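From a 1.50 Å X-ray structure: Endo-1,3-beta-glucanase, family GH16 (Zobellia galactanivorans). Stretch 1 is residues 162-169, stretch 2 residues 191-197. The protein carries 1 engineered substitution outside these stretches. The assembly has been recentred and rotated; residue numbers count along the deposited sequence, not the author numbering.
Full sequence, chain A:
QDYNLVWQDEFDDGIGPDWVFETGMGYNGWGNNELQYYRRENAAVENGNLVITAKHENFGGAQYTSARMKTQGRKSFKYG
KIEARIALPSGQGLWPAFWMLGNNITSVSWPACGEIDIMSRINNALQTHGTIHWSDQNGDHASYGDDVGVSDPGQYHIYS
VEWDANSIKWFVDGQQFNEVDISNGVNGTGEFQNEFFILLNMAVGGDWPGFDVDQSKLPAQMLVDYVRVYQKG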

ATOM      1  N   GLU A 162     -13.700   0.704  -2.490  1.00 24.11           N
ATOM      2  CA  GLU A 162     -14.705  -0.000  -3.304  1.00 24.30           C
ATOM      3  C   GLU A 162     -14.450   0.437  -4.743  1.00 23.90           C
ATOM      4  O   GLU A 162     -14.519   1.634  -5.059  1.00 28.17           O
ATOM      5  CB  GLU A 162     -16.130   0.320  -2.894  1.00 26.88           C
ATOM      6  CG  GLU A 162     -16.550  -0.345  -1.606  1.00 29.54           C
ATOM      7  CD  GLU A 162     -17.936   0.057  -1.134  1.00 36.04           C
ATOM      8  OE1 GLU A 162     -18.618   0.908  -1.759  1.00 41.29           O
ATOM      9  OE2 GLU A 162     -18.346  -0.490  -0.099  1.00 43.01           O
ATOM     10  N   TRP A 163     -14.149  -0.539  -5.596  1.00 24.76           N
ATOM     11  CA  TRP A 163     -13.773  -0.311  -6.974  1.00 24.67           C
ATOM     12  C   TRP A 163     -14.702  -1.038  -7.901  1.00 26.13           C
ATOM     13  O   TRP A 163     -14.791  -2.240  -7.805  1.00 27.23           O
ATOM     14  CB  TRP A 163     -12.327  -0.781  -7.093  1.00 27.61           C
ATOM     15  CG  TRP A 163     -11.714  -0.948  -8.460  1.00 26.64           C
ATOM     16  CD1 TRP A 163     -11.955  -0.206  -9.627  1.00 25.58           C
ATOM     17  CD2 TRP A 163     -10.701  -1.920  -8.823  1.00 23.39           C
ATOM     18  NE1 TRP A 163     -11.179  -0.659 -10.666  1.00 27.24           N
ATOM     19  CE2 TRP A 163     -10.398  -1.697 -10.249  1.00 26.52           C
ATOM     20  CE3 TRP A 163     -10.026  -2.939  -8.132  1.00 23.29           C
ATOM     21  CZ2 TRP A 163      -9.461  -2.470 -10.933  1.00 26.60           C
ATOM     22  CZ3 TRP A 163      -9.086  -3.714  -8.836  1.00 22.72           C
ATOM     23  CH2 TRP A 163      -8.813  -3.481 -10.210  1.00 24.39           C
ATOM     24  N   ASP A 164     -15.407  -0.317  -8.773  1.00 27.72           N
ATOM     25  CA  ASP A 164     -16.259  -0.953  -9.794  1.00 29.02           C
ATOM     26  C   ASP A 164     -15.875  -0.383 -11.170  1.00 29.97           C
ATOM     27  O   ASP A 164     -14.899   0.385 -11.290  1.00 29.57           O
ATOM     28  CB  ASP A 164     -17.751  -0.779  -9.465  1.00 31.05           C
ATOM     29  CG  ASP A 164     -18.199   0.663  -9.424  1.00 32.07           C
ATOM     30  OD1 ASP A 164     -17.637   1.565 -10.079  1.00 34.12           O
ATOM     31  OD2 ASP A 164     -19.165   0.854  -8.679  1.00 42.83           O
ATOM     32  N   ALA A 165     -16.635  -0.738 -12.203  1.00 30.67           N
ATOM     33  CA  ALA A 165     -16.356  -0.247 -13.555  1.00 31.84           C
ATOM     34  C   ALA A 165     -16.437   1.294 -13.687  1.00 34.13           C
ATOM     35  O   ALA A 165     -15.823   1.876 -14.582  1.00 37.60           O
ATOM     36  CB  ALA A 165     -17.288  -0.923 -14.552  1.00 35.42           C
ATOM     37  N   ASN A 166     -17.178   1.942 -12.790  1.00 32.85           N
ATOM     38  CA  ASN A 166     -17.446   3.394 -12.879  1.00 34.12           C
ATOM     39  C   ASN A 166     -16.724   4.308 -11.898  1.00 31.85           C
ATOM     40  O   ASN A 166     -16.583   5.509 -12.170  1.00 33.39           O
ATOM     41  CB  ASN A 166     -18.956   3.639 -12.739  1.00 39.32           C
ATOM     42  CG  ASN A 166     -19.744   3.053 -13.885  1.00 44.19           C
ATOM     43  OD1 ASN A 166     -19.345   3.157 -15.047  1.00 46.81           O
ATOM     44  ND2 ASN A 166     -20.867   2.427 -13.568  1.00 47.12           N
ATOM     45  N   SER A 167     -16.267   3.770 -10.768  1.00 30.52           N
ATOM     46  CA  SER A 167     -15.647   4.616  -9.750  1.00 28.99           C
ATOM     47  C   SER A 167     -14.736   3.856  -8.818  1.00 26.07           C
ATOM     48  O   SER A 167     -14.796   2.629  -8.764  1.00 28.93           O
ATOM     49  CB  SER A 167     -16.747   5.280  -8.891  1.00 32.97           C
ATOM     50  OG  SER A 167     -17.493   4.296  -8.185  1.00 36.15           O
ATOM     51  N   ILE A 168     -13.890   4.589  -8.095  1.00 27.87           N
ATOM     52  CA  ILE A 168     -13.146   4.021  -6.949  1.00 25.17           C
ATOM     53  C   ILE A 168     -13.543   4.941  -5.804  1.00 26.18           C
ATOM     54  O   ILE A 168     -13.497   6.179  -5.950  1.00 28.70           O
ATOM     55  CB  ILE A 168     -11.621   3.966  -7.146  1.00 26.46           C
ATOM     56  CG1 ILE A 168     -11.286   3.078  -8.351  1.00 27.69           C
ATOM     57  CG2 ILE A 168     -10.898   3.472  -5.875  1.00 25.68           C
ATOM     58  CD1 ILE A 168      -9.879   3.237  -8.908  1.00 27.80           C
ATOM     59  N   LYS A 169     -13.909   4.342  -4.678  1.00 26.54           N
ATOM     60  CA  LYS A 169     -14.249   5.082  -3.463  1.00 25.75           C
ATOM     61  C   LYS A 169     -13.314   4.609  -2.359  1.00 24.18           C
ATOM     62  O   LYS A 169     -13.043   3.403  -2.272  1.00 23.67           O
ATOM     63  CB  LYS A 169     -15.718   4.861  -3.072  1.00 27.43           C
ATOM     64  CG  LYS A 169     -16.761   5.304  -4.107  1.00 31.45           C
ATOM     65  CD  LYS A 169     -18.124   4.779  -3.678  1.00 34.23           C
ATOM     66  CE  LYS A 169     -19.156   4.745  -4.801  1.00 46.37           C
ATOM     67  NZ  LYS A 169     -20.018   5.939  -4.823  1.00 50.82           N
ATOM     68  N   GLU A 191      -7.037   2.230 -17.780  1.00 35.87           N
ATOM     69  CA  GLU A 191      -6.164   1.264 -17.094  1.00 33.21           C
ATOM     70  C   GLU A 191      -6.778   0.681 -15.814  1.00 32.26           C
ATOM     71  O   GLU A 191      -6.378  -0.401 -15.371  1.00 30.78           O
ATOM     72  CB  GLU A 191      -4.780   1.878 -16.829  1.00 40.77           C
ATOM     73  CG  GLU A 191      -4.069   2.250 -18.132  1.00 49.98           C
ATOM     74  CD  GLU A 191      -3.628   1.059 -18.974  1.00 57.90           C
ATOM     75  OE1 GLU A 191      -3.277  -0.018 -18.416  1.00 55.13           O
ATOM     76  OE2 GLU A 191      -3.623   1.198 -20.215  1.00 65.03           O
ATOM     77  N   PHE A 192      -7.757   1.380 -15.229  1.00 28.14           N
ATOM     78  CA  PHE A 192      -8.440   0.852 -14.020  1.00 28.29           C
ATOM     79  C   PHE A 192      -9.547  -0.176 -14.324  1.00 30.38           C
ATOM     80  O   PHE A 192     -10.288  -0.576 -13.423  1.00 32.22           O
ATOM     81  CB  PHE A 192      -8.894   2.016 -13.109  1.00 28.24           C
ATOM     82  CG  PHE A 192      -7.738   2.834 -12.615  1.00 30.08           C
ATOM     83  CD1 PHE A 192      -6.961   2.391 -11.520  1.00 30.11           C
ATOM     84  CD2 PHE A 192      -7.400   4.046 -13.252  1.00 31.30           C
ATOM     85  CE1 PHE A 192      -5.874   3.153 -11.070  1.00 31.10           C
ATOM     86  CE2 PHE A 192      -6.318   4.814 -12.807  1.00 29.09           C
ATOM     87  CZ  PHE A 192      -5.554   4.363 -11.710  1.00 32.85           C
ATOM     88  N   GLN A 193      -9.634  -0.606 -15.586  1.00 29.52           N
ATOM     89  CA  GLN A 193     -10.544  -1.669 -16.003  1.00 31.33           C
ATOM     90  C   GLN A 193      -9.817  -3.008 -16.177  1.00 32.01           C
ATOM     91  O   GLN A 193     -10.307  -3.909 -16.847  1.00 38.51           O
ATOM     92  CB  GLN A 193     -11.255  -1.300 -17.313  1.00 34.96           C
ATOM     93  CG  GLN A 193     -11.946   0.038 -17.293  1.00 40.33           C
ATOM     94  CD  GLN A 193     -13.170   0.058 -16.421  1.00 43.87           C
ATOM     95  OE1 GLN A 193     -13.831  -0.953 -16.235  1.00 49.85           O
ATOM     96  NE2 GLN A 193     -13.487   1.218 -15.894  1.00 51.07           N
ATOM     97  N   ASN A 194      -8.652  -3.135 -15.566  1.00 30.64           N
ATOM     98  CA  ASN A 194      -7.811  -4.325 -15.669  1.00 30.18           C
ATOM     99  C   ASN A 194      -7.580  -4.962 -14.295  1.00 27.84           C
ATOM    100  O   ASN A 194      -8.019  -4.404 -13.271  1.00 28.45           O
ATOM    101  CB  ASN A 194      -6.478  -3.949 -16.333  1.00 30.72           C
ATOM    102  CG  ASN A 194      -6.623  -3.446 -17.778  1.00 36.92           C
ATOM    103  OD1 ASN A 194      -5.921  -2.509 -18.199  1.00 42.94           O
ATOM    104  ND2 ASN A 194      -7.512  -4.068 -18.547  1.00 36.41           N
ATOM    105  N   GLU A 195      -6.897  -6.114 -14.264  1.00 25.87           N
ATOM    106  CA  GLU A 195      -6.582  -6.788 -13.000  1.00 23.92           C
ATOM    107  C   GLU A 195      -5.392  -6.121 -12.307  1.00 25.54           C
ATOM    108  O   GLU A 195      -4.415  -5.734 -12.957  1.00 25.59           O
ATOM    109  CB  GLU A 195      -6.298  -8.283 -13.178  1.00 25.63           C
ATOM    110  CG  GLU A 195      -7.526  -9.062 -13.596  1.00 29.86           C
ATOM    111  CD  GLU A 195      -7.435 -10.550 -13.342  1.00 43.55           C
ATOM    112  OE1 GLU A 195      -6.552 -11.026 -12.612  1.00 40.79           O
ATOM    113  OE2 GLU A 195      -8.278 -11.275 -13.876  1.00 51.85           O
ATOM    114  N   PHE A 196      -5.494  -6.001 -10.985  1.00 22.39           N
ATOM    115  CA  PHE A 196      -4.456  -5.402 -10.136  1.00 21.04           C
ATOM    116  C   PHE A 196      -4.050  -6.369  -9.025  1.00 20.96           C
ATOM    117  O   PHE A 196      -4.904  -7.101  -8.516  1.00 21.56           O
ATOM    118  CB  PHE A 196      -4.959  -4.093  -9.455  1.00 21.09           C
ATOM    119  CG  PHE A 196      -4.997  -2.848 -10.348  1.00 23.00           C
ATOM    120  CD1 PHE A 196      -5.683  -2.811 -11.577  1.00 24.63           C
ATOM    121  CD2 PHE A 196      -4.357  -1.678  -9.907  1.00 24.11           C
ATOM    122  CE1 PHE A 196      -5.683  -1.643 -12.345  1.00 22.95           C
ATOM    123  CE2 PHE A 196      -4.359  -0.513 -10.660  1.00 25.50           C
ATOM    124  CZ  PHE A 196      -5.024  -0.488 -11.888  1.00 24.37           C
ATOM    125  N   PHE A 197      -2.776  -6.380  -8.631  1.00 21.34           N
ATOM    126  CA  PHE A 197      -2.308  -7.178  -7.484  1.00 21.44           C
ATOM    127  C   PHE A 197      -2.138  -6.237  -6.264  1.00 20.39           C
ATOM    128  O   PHE A 197      -2.121  -4.997  -6.421  1.00 21.31           O
ATOM    129  CB  PHE A 197      -1.028  -7.972  -7.801  1.00 21.25           C
ATOM    130  CG  PHE A 197       0.159  -7.122  -8.221  1.00 20.65           C
ATOM    131  CD1 PHE A 197       1.058  -6.591  -7.256  1.00 20.79           C
ATOM    132  CD2 PHE A 197       0.409  -6.859  -9.593  1.00 22.82           C
ATOM    133  CE1 PHE A 197       2.165  -5.822  -7.645  1.00 23.30           C
ATOM    134  CE2 PHE A 197       1.516  -6.075  -9.986  1.00 22.91           C
ATOM    135  CZ  PHE A 197       2.391  -5.562  -9.007  1.00 21.28           C
TER

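Contact between a β-hairpin (162-169) and the segment 191-197, which runs from a 3-10 turn into a strand. Two hydrogen bonds cross the contact, one from a side chain of each stretch to a backbone carbonyl of the other. Trp163 NE1 reaches Phe192 O at 2.9 Å with an N-H...O angle of 140°, so the indole spends its one polar group on the carbonyl of Phe192, a 3-10 residue. Gln193 NE2 donates to Ala165 O at 2.8 Å and a straighter 163°; the CA-to-CB bond of Gln193 points sideways, and two m rotamers bring its amide to the hairpin turn. Among the apolar contacts, the CA-to-CB bonds of Trp163 (chi1 t) and Ile168 (chi1 m) both point toward the second stretch. Trp163 CH2 lies 3.5 Å from Phe196 CD1, the six-membered ring of Trp163 and the Phe196 ring meeting obliquely, planes at 73° and centroids 5.1 Å apart. Ile168 CD1 packs 4.0 Å from Phe192 CD1. At the edge of the indole, Asn194 O sits near the ring plane, 3.3 Å from Trp163 CH2; it is buried here without a hydrogen-bonding partner in the model. Within the hairpin, Asp164, whose CA-to-CB bond points away from the second stretch, accepts two hydrogen bonds at OD1, one from Asn166 N (Asp164 OD1 to Asn166 N, 2.8 Å) and one from Ser167 N (Asp164 OD1 to Ser167 N, 2.7 Å), bracing the turn that carries Ala165 O.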